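Diphosphomevalonate decarboxylase, putative (Trypanosoma brucei, PDB 2HKE) probably catalyses the ATP-dependent decarboxylation of (R)-5-diphosphomevalonate to isopentenyl diphosphate, the isoprenoid precursor made by the mevalonate pathway. Local coordinates at residues Gln184-Leu190 against Ala296-Val302; Arg274-Tyr279 against Tyr345-His351; Lys304-Pro308 against Phe327-Leu332. The protein carries 1 engineered substitution. All blocks are in the same frame, centred on the assembly; numbering follows the deposited sequence.

Contact 1: Gln184-Leu190 against Ala296-Val302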
loop_
_atom_site.group_PDB
_atom_site.type_symbol
_atom_site.label_atom_id
_atom_site.label_comp_id
_atom_site.label_asym_id
_atom_site.label_seq_id
_atom_site.Cartn_x
_atom_site.Cartn_y
_atom_site.Cartn_z
ATOM N N GLN A 184 -14.274 3.494 -3.967
ATOM C CA GLN A 184 -13.928 3.575 -2.562
ATOM C C GLN A 184 -13.102 2.380 -2.201
ATOM O O GLN A 184 -13.235 1.341 -2.844
ATOM C CB GLN A 184 -15.186 3.525 -1.690
ATOM C CG GLN A 184 -16.194 4.658 -1.907
ATOM C CD GLN A 184 -15.637 6.041 -1.636
ATOM O OE1 GLN A 184 -15.213 6.336 -0.539
ATOM N NE2 GLN A 184 -15.708 6.932 -2.636
ATOM N N VAL A 185 -12.270 2.528 -1.177
ATOM C CA VAL A 185 -11.416 1.430 -0.716
ATOM C C VAL A 185 -11.737 1.129 0.741
ATOM O O VAL A 185 -11.904 2.062 1.557
ATOM C CB VAL A 185 -9.936 1.818 -0.781
ATOM C CG1 VAL A 185 -9.038 0.641 -0.309
ATOM C CG2 VAL A 185 -9.567 2.265 -2.195
ATOM N N MET A 186 -11.807 -0.149 1.088
ATOM C CA MET A 186 -11.882 -0.510 2.502
ATOM C C MET A 186 -10.807 -1.490 2.829
ATOM O O MET A 186 -10.209 -2.082 1.948
ATOM C CB MET A 186 -13.266 -1.017 2.864
ATOM C CG MET A 186 -14.413 -0.016 2.677
ATOM S SD MET A 186 -16.000 -0.668 3.236
ATOM C CE MET A 186 -16.471 -1.850 1.966
ATOM N N CYS A 187 -10.488 -1.609 4.107
ATOM C CA CYS A 187 -9.609 -2.675 4.563
ATOM C C CYS A 187 -10.289 -3.335 5.785
ATOM O O CYS A 187 -10.489 -2.694 6.808
ATOM C CB CYS A 187 -8.266 -2.154 4.906
ATOM S SG CYS A 187 -7.123 -3.484 5.340
ATOM N N ALA A 188 -10.659 -4.595 5.624
ATOM C CA ALA A 188 -11.130 -5.430 6.715
ATOM C C ALA A 188 -9.903 -6.116 7.331
ATOM O O ALA A 188 -9.288 -7.035 6.735
ATOM C CB ALA A 188 -12.171 -6.432 6.220
ATOM N N VAL A 189 -9.466 -5.567 8.455
ATOM C CA VAL A 189 -8.333 -6.075 9.162
ATOM C C VAL A 189 -8.645 -7.370 9.886
ATOM O O VAL A 189 -9.584 -7.438 10.670
ATOM C CB VAL A 189 -7.730 -4.989 10.082
ATOM C CG1 VAL A 189 -6.519 -5.484 10.792
ATOM C CG2 VAL A 189 -7.430 -3.763 9.220
ATOM N N LEU A 190 -7.826 -8.382 9.592
ATOM C CA LEU A 190 -7.945 -9.716 10.134
ATOM C C LEU A 190 -6.697 -10.111 10.923
ATOM O O LEU A 190 -5.606 -9.579 10.698
ATOM C CB LEU A 190 -8.237 -10.719 9.018
ATOM C CG LEU A 190 -9.494 -10.453 8.185
ATOM C CD1 LEU A 190 -9.516 -11.236 6.864
ATOM C CD2 LEU A 190 -10.732 -10.718 9.045
ATOM N N ALA A 296 -2.992 -11.121 5.768
ATOM C CA ALA A 296 -4.306 -11.691 5.914
ATOM C C ALA A 296 -5.407 -10.654 5.677
ATOM O O ALA A 296 -6.541 -11.031 5.478
ATOM C CB ALA A 296 -4.484 -12.286 7.329
ATOM N N ASN A 297 -5.083 -9.367 5.762
ATOM C CA ASN A 297 -6.123 -8.322 5.680
ATOM C C ASN A 297 -6.728 -8.309 4.293
ATOM O O ASN A 297 -6.009 -8.498 3.301
ATOM C CB ASN A 297 -5.558 -6.932 5.944
ATOM C CG ASN A 297 -4.959 -6.759 7.316
ATOM O OD1 ASN A 297 -5.337 -7.413 8.269
ATOM N ND2 ASN A 297 -4.014 -5.812 7.416
ATOM N N CYS A 298 -8.021 -8.068 4.237
ATOM C CA CYS A 298 -8.750 -8.025 3.010
ATOM C C CYS A 298 -9.068 -6.574 2.631
ATOM O O CYS A 298 -9.922 -5.881 3.261
ATOM C CB CYS A 298 -10.024 -8.802 3.154
ATOM S SG CYS A 298 -10.956 -9.001 1.615
ATOM N N PHE A 299 -8.421 -6.127 1.571
ATOM C CA PHE A 299 -8.754 -4.828 0.993
ATOM C C PHE A 299 -9.957 -5.059 0.119
ATOM O O PHE A 299 -10.155 -6.183 -0.397
ATOM C CB PHE A 299 -7.577 -4.298 0.219
ATOM C CG PHE A 299 -6.554 -3.647 1.092
ATOM C CD1 PHE A 299 -5.591 -4.407 1.736
ATOM C CD2 PHE A 299 -6.612 -2.274 1.321
ATOM C CE1 PHE A 299 -4.652 -3.770 2.586
ATOM C CE2 PHE A 299 -5.682 -1.618 2.140
ATOM C CZ PHE A 299 -4.693 -2.388 2.758
ATOM N N LEU A 300 -10.823 -4.060 0.016
ATOM C CA LEU A 300 -12.037 -4.196 -0.769
ATOM C C LEU A 300 -12.167 -2.959 -1.595
ATOM O O LEU A 300 -11.852 -1.868 -1.098
ATOM C CB LEU A 300 -13.256 -4.282 0.148
ATOM C CG LEU A 300 -13.295 -5.511 1.021
ATOM C CD1 LEU A 300 -14.205 -5.254 2.217
ATOM C CD2 LEU A 300 -13.751 -6.767 0.202
ATOM N N PHE A 301 -12.637 -3.117 -2.810
ATOM C CA PHE A 301 -12.979 -1.977 -3.645
ATOM C C PHE A 301 -14.462 -2.056 -3.938
ATOM O O PHE A 301 -14.998 -3.146 -4.224
ATOM C CB PHE A 301 -12.231 -2.029 -4.956
ATOM C CG PHE A 301 -10.750 -2.105 -4.808
ATOM C CD1 PHE A 301 -10.042 -1.079 -4.191
ATOM C CD2 PHE A 301 -10.056 -3.193 -5.271
ATOM C CE1 PHE A 301 -8.656 -1.147 -4.049
ATOM C CE2 PHE A 301 -8.649 -3.262 -5.121
ATOM C CZ PHE A 301 -7.964 -2.218 -4.517
ATOM N N VAL A 302 -15.122 -0.907 -3.927
ATOM C CA VAL A 302 -16.560 -0.861 -4.111
ATOM C C VAL A 302 -16.914 0.554 -4.521
ATOM O O VAL A 302 -16.212 1.485 -4.146
ATOM C CB VAL A 302 -17.280 -1.232 -2.777
ATOM C CG1 VAL A 302 -16.957 -0.225 -1.668
ATOM C CG2 VAL A 302 -18.806 -1.379 -2.977
#

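Contact 2: Arg274-Tyr279 against Tyr345-His351. With SO4 (sulfate ion), chain D.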
loop_
_atom_site.group_PDB
_atom_site.type_symbol
_atom_site.label_atom_id
_atom_site.label_comp_id
_atom_site.label_asym_id
_atom_site.label_seq_id
_atom_site.Cartn_x
_atom_site.Cartn_y
_atom_site.Cartn_z
ATOM N N ARG A 274 -14.670 -16.096 -0.285
ATOM C CA ARG A 274 -15.922 -16.778 -0.559
ATOM C C ARG A 274 -17.124 -15.859 -0.426
ATOM O O ARG A 274 -18.056 -15.950 -1.253
ATOM C CB ARG A 274 -16.103 -17.996 0.361
ATOM C CG ARG A 274 -15.056 -19.023 0.135
ATOM C CD ARG A 274 -15.501 -20.430 0.565
ATOM N NE ARG A 274 -16.114 -20.443 1.884
ATOM C CZ ARG A 274 -15.442 -20.443 3.025
ATOM N NH1 ARG A 274 -14.127 -20.437 3.019
ATOM N NH2 ARG A 274 -16.102 -20.474 4.178
ATOM N N LEU A 275 -17.105 -14.994 0.593
ATOM C CA LEU A 275 -18.212 -14.065 0.859
ATOM C C LEU A 275 -18.376 -13.031 -0.261
ATOM O O LEU A 275 -19.503 -12.771 -0.760
ATOM C CB LEU A 275 -17.969 -13.365 2.189
ATOM C CG LEU A 275 -19.054 -12.435 2.696
ATOM C CD1 LEU A 275 -20.475 -13.043 2.608
ATOM C CD2 LEU A 275 -18.720 -12.024 4.106
ATOM N N VAL A 276 -17.279 -12.438 -0.678
ATOM C CA VAL A 276 -17.364 -11.469 -1.763
ATOM C C VAL A 276 -17.923 -12.154 -2.994
ATOM O O VAL A 276 -18.806 -11.610 -3.675
ATOM C CB VAL A 276 -15.999 -10.834 -2.051
ATOM C CG1 VAL A 276 -16.022 -10.022 -3.340
ATOM C CG2 VAL A 276 -15.565 -10.041 -0.818
ATOM N N LYS A 277 -17.396 -13.339 -3.315
ATOM C CA LYS A 277 -17.873 -14.075 -4.478
ATOM C C LYS A 277 -19.362 -14.390 -4.406
ATOM O O LYS A 277 -20.100 -14.232 -5.391
ATOM C CB LYS A 277 -17.079 -15.373 -4.642
ATOM C CG LYS A 277 -15.674 -15.128 -5.155
ATOM C CD LYS A 277 -14.926 -16.454 -5.249
ATOM C CE LYS A 277 -13.548 -16.255 -5.836
ATOM N NZ LYS A 277 -12.828 -17.560 -5.828
ATOM N N ALA A 278 -19.802 -14.835 -3.235
ATOM C CA ALA A 278 -21.202 -15.210 -3.011
ATOM C C ALA A 278 -22.113 -13.991 -3.080
ATOM O O ALA A 278 -23.221 -14.062 -3.586
ATOM C CB ALA A 278 -21.364 -15.870 -1.659
ATOM N N TYR A 279 -21.627 -12.855 -2.595
ATOM C CA TYR A 279 -22.378 -11.600 -2.701
ATOM C C TYR A 279 -22.557 -11.191 -4.146
ATOM O O TYR A 279 -23.640 -10.870 -4.566
ATOM C CB TYR A 279 -21.644 -10.513 -1.946
ATOM C CG TYR A 279 -22.328 -9.173 -1.942
ATOM C CD1 TYR A 279 -23.611 -9.039 -1.429
ATOM C CD2 TYR A 279 -21.694 -8.048 -2.436
ATOM C CE1 TYR A 279 -24.218 -7.825 -1.390
ATOM C CE2 TYR A 279 -22.317 -6.805 -2.420
ATOM C CZ TYR A 279 -23.575 -6.711 -1.892
ATOM O OH TYR A 279 -24.215 -5.472 -1.873
ATOM N N TYR A 345 -28.955 -11.590 1.455
ATOM C CA TYR A 345 -27.513 -11.367 1.643
ATOM C C TYR A 345 -27.049 -11.806 3.010
ATOM O O TYR A 345 -25.939 -11.452 3.441
ATOM C CB TYR A 345 -27.156 -9.890 1.374
ATOM C CG TYR A 345 -27.581 -9.432 0.036
ATOM C CD1 TYR A 345 -27.142 -10.077 -1.118
ATOM C CD2 TYR A 345 -28.369 -8.317 -0.126
ATOM C CE1 TYR A 345 -27.517 -9.659 -2.365
ATOM C CE2 TYR A 345 -28.752 -7.900 -1.390
ATOM C CZ TYR A 345 -28.328 -8.586 -2.503
ATOM O OH TYR A 345 -28.729 -8.164 -3.755
ATOM N N LYS A 346 -27.893 -12.539 3.729
ATOM C CA LYS A 346 -27.526 -13.085 5.000
ATOM C C LYS A 346 -27.216 -14.552 4.698
ATOM O O LYS A 346 -27.748 -15.147 3.741
ATOM C CB LYS A 346 -28.662 -12.939 6.023
ATOM C CG LYS A 346 -29.072 -11.520 6.303
ATOM C CD LYS A 346 -30.359 -11.460 7.129
ATOM C CE LYS A 346 -30.865 -10.012 7.245
ATOM N NZ LYS A 346 -31.950 -9.919 8.245
ATOM N N LYS A 347 -26.342 -15.119 5.501
ATOM C CA LYS A 347 -25.932 -16.502 5.380
ATOM C C LYS A 347 -25.493 -16.832 3.950
ATOM O O LYS A 347 -26.000 -17.771 3.322
ATOM C CB LYS A 347 -27.060 -17.436 5.897
ATOM C CG LYS A 347 -27.321 -17.290 7.407
ATOM C CD LYS A 347 -26.199 -17.962 8.269
ATOM C CE LYS A 347 -26.325 -17.651 9.819
ATOM N NZ LYS A 347 -26.489 -16.184 10.197
ATOM N N LEU A 348 -24.525 -16.077 3.447
ATOM C CA LEU A 348 -24.019 -16.314 2.100
ATOM C C LEU A 348 -22.921 -17.372 2.100
ATOM O O LEU A 348 -22.610 -17.921 1.076
ATOM C CB LEU A 348 -23.495 -15.012 1.489
ATOM C CG LEU A 348 -24.531 -13.913 1.244
ATOM C CD1 LEU A 348 -23.857 -12.638 0.764
ATOM C CD2 LEU A 348 -25.583 -14.377 0.249
ATOM N N ILE A 349 -22.240 -17.490 3.238
ATOM C CA ILE A 349 -21.200 -18.490 3.474
ATOM C C ILE A 349 -21.433 -19.136 4.821
ATOM O O ILE A 349 -22.167 -18.610 5.644
ATOM C CB ILE A 349 -19.756 -17.908 3.445
ATOM C CG1 ILE A 349 -19.527 -16.885 4.559
ATOM C CG2 ILE A 349 -19.464 -17.338 2.038
ATOM C CD1 ILE A 349 -18.046 -16.504 4.778
ATOM N N ASP A 350 -20.744 -20.252 5.023
ATOM C CA ASP A 350 -20.658 -20.940 6.284
ATOM C C ASP A 350 -19.279 -20.652 6.881
ATOM O O ASP A 350 -18.279 -21.161 6.377
ATOM C CB ASP A 350 -20.787 -22.467 6.014
ATOM C CG ASP A 350 -20.715 -23.307 7.274
ATOM O OD1 ASP A 350 -20.795 -22.752 8.414
ATOM O OD2 ASP A 350 -20.587 -24.559 7.107
ATOM N N HIS A 351 -19.230 -19.831 7.929
ATOM C CA HIS A 351 -17.976 -19.511 8.604
ATOM C C HIS A 351 -18.324 -18.984 9.984
ATOM O O HIS A 351 -19.341 -18.271 10.142
ATOM C CB HIS A 351 -17.171 -18.449 7.816
ATOM C CG HIS A 351 -15.802 -18.198 8.359
ATOM N ND1 HIS A 351 -14.762 -19.075 8.148
ATOM C CD2 HIS A 351 -15.273 -17.147 9.041
ATOM C CE1 HIS A 351 -13.662 -18.598 8.709
ATOM N NE2 HIS A 351 -13.941 -17.427 9.252
HETATM S S SO4 D . -19.423 -21.908 1.916
HETATM O O1 SO4 D . -19.076 -23.321 1.826
HETATM O O2 SO4 D . -20.863 -21.770 1.888
HETATM O O3 SO4 D . -18.863 -21.385 3.166
HETATM O O4 SO4 D . -18.803 -21.239 0.780
HETATM O O HOH W 1 -14.809 -21.379 6.713
#

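Contact 3: Lys304-Pro308 against Phe327-Leu332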
loop_
_atom_site.group_PDB
_atom_site.type_symbol
_atom_site.label_atom_id
_atom_site.label_comp_id
_atom_site.label_asym_id
_atom_site.label_seq_id
_atom_site.Cartn_x
_atom_site.Cartn_y
_atom_site.Cartn_z
ATOM N N LYS A 304 -19.131 3.958 -4.222
ATOM C CA LYS A 304 -19.833 4.610 -3.110
ATOM C C LYS A 304 -21.295 4.209 -2.944
ATOM O O LYS A 304 -21.739 3.891 -1.844
ATOM C CB LYS A 304 -19.706 6.126 -3.280
ATOM C CG LYS A 304 -19.923 6.875 -2.007
ATOM C CD LYS A 304 -19.480 8.343 -2.067
ATOM C CE LYS A 304 -19.745 8.903 -0.652
ATOM N NZ LYS A 304 -19.725 10.434 -0.412
ATOM N N GLU A 305 -22.053 4.242 -4.031
ATOM C CA GLU A 305 -23.478 3.825 -4.045
ATOM C C GLU A 305 -23.711 2.418 -3.468
ATOM O O GLU A 305 -24.756 2.128 -2.848
ATOM C CB GLU A 305 -24.067 3.958 -5.459
ATOM C CG GLU A 305 -23.442 3.036 -6.476
ATOM C CD GLU A 305 -23.634 3.504 -7.937
ATOM O OE1 GLU A 305 -24.824 3.653 -8.372
ATOM O OE2 GLU A 305 -22.590 3.763 -8.617
ATOM N N ASP A 306 -22.728 1.537 -3.659
ATOM C CA ASP A 306 -22.865 0.146 -3.287
ATOM C C ASP A 306 -22.278 -0.136 -1.911
ATOM O O ASP A 306 -22.454 -1.223 -1.388
ATOM C CB ASP A 306 -22.145 -0.728 -4.307
ATOM C CG ASP A 306 -22.894 -0.821 -5.639
ATOM O OD1 ASP A 306 -24.139 -0.704 -5.617
ATOM O OD2 ASP A 306 -22.252 -1.014 -6.706
ATOM N N LEU A 307 -21.601 0.825 -1.319
ATOM C CA LEU A 307 -20.797 0.547 -0.146
ATOM C C LEU A 307 -21.678 0.215 1.064
ATOM O O LEU A 307 -21.336 -0.692 1.800
ATOM C CB LEU A 307 -19.829 1.685 0.144
ATOM C CG LEU A 307 -18.847 1.473 1.319
ATOM C CD1 LEU A 307 -17.498 2.188 1.064
ATOM C CD2 LEU A 307 -19.405 1.789 2.703
ATOM N N PRO A 308 -22.737 1.008 1.350
ATOM C CA PRO A 308 -23.527 0.683 2.557
ATOM C C PRO A 308 -24.060 -0.718 2.583
ATOM O O PRO A 308 -23.929 -1.389 3.652
ATOM C CB PRO A 308 -24.641 1.735 2.531
ATOM C CG PRO A 308 -23.861 2.941 1.903
ATOM C CD PRO A 308 -23.255 2.239 0.743
ATOM N N PHE A 327 -13.776 5.368 9.349
ATOM C CA PHE A 327 -14.225 5.829 8.050
ATOM C C PHE A 327 -13.741 7.260 7.814
ATOM O O PHE A 327 -13.996 8.121 8.619
ATOM C CB PHE A 327 -15.751 5.792 7.953
ATOM C CG PHE A 327 -16.328 4.461 7.453
ATOM C CD1 PHE A 327 -15.855 3.266 7.944
ATOM C CD2 PHE A 327 -17.327 4.444 6.496
ATOM C CE1 PHE A 327 -16.386 2.073 7.491
ATOM C CE2 PHE A 327 -17.885 3.256 6.072
ATOM C CZ PHE A 327 -17.413 2.090 6.564
ATOM N N GLY A 328 -13.052 7.497 6.718
ATOM C CA GLY A 328 -12.709 8.867 6.304
ATOM C C GLY A 328 -13.980 9.674 6.027
ATOM O O GLY A 328 -14.005 10.895 6.223
ATOM N N ASP A 329 -15.031 8.998 5.545
ATOM C CA ASP A 329 -16.279 9.643 5.113
ATOM C C ASP A 329 -17.404 9.412 6.143
ATOM O O ASP A 329 -18.060 8.387 6.174
ATOM C CB ASP A 329 -16.604 9.088 3.702
ATOM C CG ASP A 329 -17.732 9.768 3.000
ATOM O OD1 ASP A 329 -18.623 10.397 3.629
ATOM O OD2 ASP A 329 -17.758 9.647 1.730
ATOM N N ARG A 330 -17.677 10.393 7.013
ATOM C CA ARG A 330 -18.652 10.279 8.092
ATOM C C ARG A 330 -20.060 10.077 7.543
ATOM O O ARG A 330 -20.838 9.315 8.154
ATOM C CB ARG A 330 -18.609 11.520 8.986
ATOM N N GLU A 331 -20.416 10.779 6.521
ATOM C CA GLU A 331 -21.738 10.678 5.976
ATOM C C GLU A 331 -21.988 9.260 5.452
ATOM O O GLU A 331 -23.097 8.721 5.535
ATOM C CB GLU A 331 -21.901 11.695 4.852
ATOM C CG GLU A 331 -21.681 13.135 5.253
ATOM C CD GLU A 331 -22.406 13.542 6.517
ATOM O OE1 GLU A 331 -23.673 13.450 6.544
ATOM O OE2 GLU A 331 -21.703 13.958 7.490
ATOM N N LEU A 332 -20.950 8.653 4.891
ATOM C CA LEU A 332 -21.083 7.345 4.346
ATOM C C LEU A 332 -21.288 6.335 5.492
ATOM O O LEU A 332 -22.071 5.393 5.405
ATOM C CB LEU A 332 -19.815 7.054 3.532
ATOM C CG LEU A 332 -19.880 5.877 2.632
ATOM C CD1 LEU A 332 -21.151 5.865 1.710
ATOM C CD2 LEU A 332 -18.510 5.800 1.839
#

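Contact 1: Gln184-Leu190 against Ala296-Val302
Two neighbouring strands of a sheet must fit each other twice, once through their backbones and once through the side chains on each face, and Gln184-Leu190 against Ala296-Val302 illustrates both. Six backbone hydrogen bonds join them in antiparallel register, from Gln184 N to Val302 O (2.8 Å) along to Cys298 N to Ala188 O (3.0 Å). Beyond the last pair the side chain of Asn297 takes over: its OD1 accepts from Leu190 N (3.0 Å), while its ND2 donates to Ala110 O. On one face the rings of Phe299 and Phe301 form two bumps with Val185 set against both, its CG1 4.1 Å from Phe299 CD2 and its CG2 3.9 Å from Phe301 CD1, each at a ring edge. Cys187 instead covers a flat surface, its SG 3.7 Å from the Phe299 ring centroid and over the ring face, a sulfur-aromatic contact. The other face carries Met186, Leu300 and Val302 as its main bumps. The long Met186 side chain brings its CE to 4.1 Å from Leu300 CD1 and 4.0 Å from Val302 CG1, whereas the small pair Ala188 and Cys298 makes a shallow spot, met by Phe356 at Ala188 and by Tyr290 and Phe292 at Cys298. Helix 307-317 covers this second face. Such a helix-covered antiparallel pair, within a five-stranded mixed sheet, belongs to the alpha/beta C-terminal domain of the GHMP kinase superfamily.

Contact 2: Arg274-Tyr279 against Tyr345-His351
A sulfate ion, probably from the crystallisation liquor, bridges the two segments at one end of this contact. Arg274 NE donates to sulfate O4 (3.0 Å) and O3 (3.2 Å), Arg274 NH2 also reaches O3 (3.1 Å), and the backbone Asp350 N gives O3 a further hydrogen bond (2.9 Å), so one anion contacts both helix and loop in this crystal. A water extends the polar cluster, accepting from Arg274 NH2 (3.0 Å) and lying 2.7 Å from His351 ND1; the imidazole is also hydrogen-bonded to Asp268 through NE2. Here, in the C-terminal domain, the irregular loop between helix 330-338 and strand 358-363 runs over helix 267-283, and the small Ala278 lets the loop backbone come close: its CB lies 3.6 Å from Leu348 O and 3.9 Å from Leu348 CB. Leu348 and Ile349 fill the ground around it, with Leu275 CD1 3.8 Å from Leu348 CB and Ile349 CG2 3.6 Å from Leu275 N. At the other end, the edge of the Tyr279 ring meets the face of Tyr345, a T-shaped pair with centroids 5.2 Å apart, and Tyr279 OH is hydrogen-bonded to Glu309.

Contact 3: Lys304-Pro308 against Phe327-Leu332
Where two helices begin near each other, a short segment can combine an apolar contact, a helix cap and a charge pair, and Phe327-Leu332 does so in six residues. Phe327, at the end of strand 325-327, packs on Leu307, its CE2 4.0 Å from Leu307 CD2. Gly328 carries the chain out of the strand, its backbone hydrogen-bonded to Gln361 of strand 358-363. Asp329 then performs two tasks with separate oxygens. Its OD1 accepts from Leu332 N (3.2 Å), capping helix 330-338, while OD2 forms a salt bridge with Lys304 NZ (3.0 Å), a weak hydrogen bond by its geometry, reached by a lysine chain whose chi angles are all t. After Arg330 and Glu331 start the helix, Leu332 closes the walk and buries the largest area of any residue here: CD2 packs 3.8 Å from Leu307 CD1, and CD1 lies 4.0 Å from both Lys304 CG and Pro308 CG. Leu307 and Leu332 also touch Gln184, so both helix starts rest on the sheet. The outcome is an N-cap motif where the starts of helices 307-317 and 330-338 meet beside the sheet of the alpha/beta C-terminal domain.

From the N terminus, strand 183-189 comes first in the five-stranded sheet, and 105 residues, two thirds of them helical, intervene before its partner 296-302; contact 1 closes that long excursion. Helix 267-283 has already passed inside it, and its partner 345-351 arrives only later, so contacts 1 and 2 cross. Contact 3 opens after contact 1 has closed and is nested wholly within the loop of contact 2. Packing joins them through the sheet: Val302 CG1 lies 3.7 Å from Leu307 CD1, and Leu300 CD2 is 3.9 Å from Val276 CG2. Contacts 2 and 3, about 21 Å apart between centres, do not touch. Together they tie the central strands to the helices and loop around them.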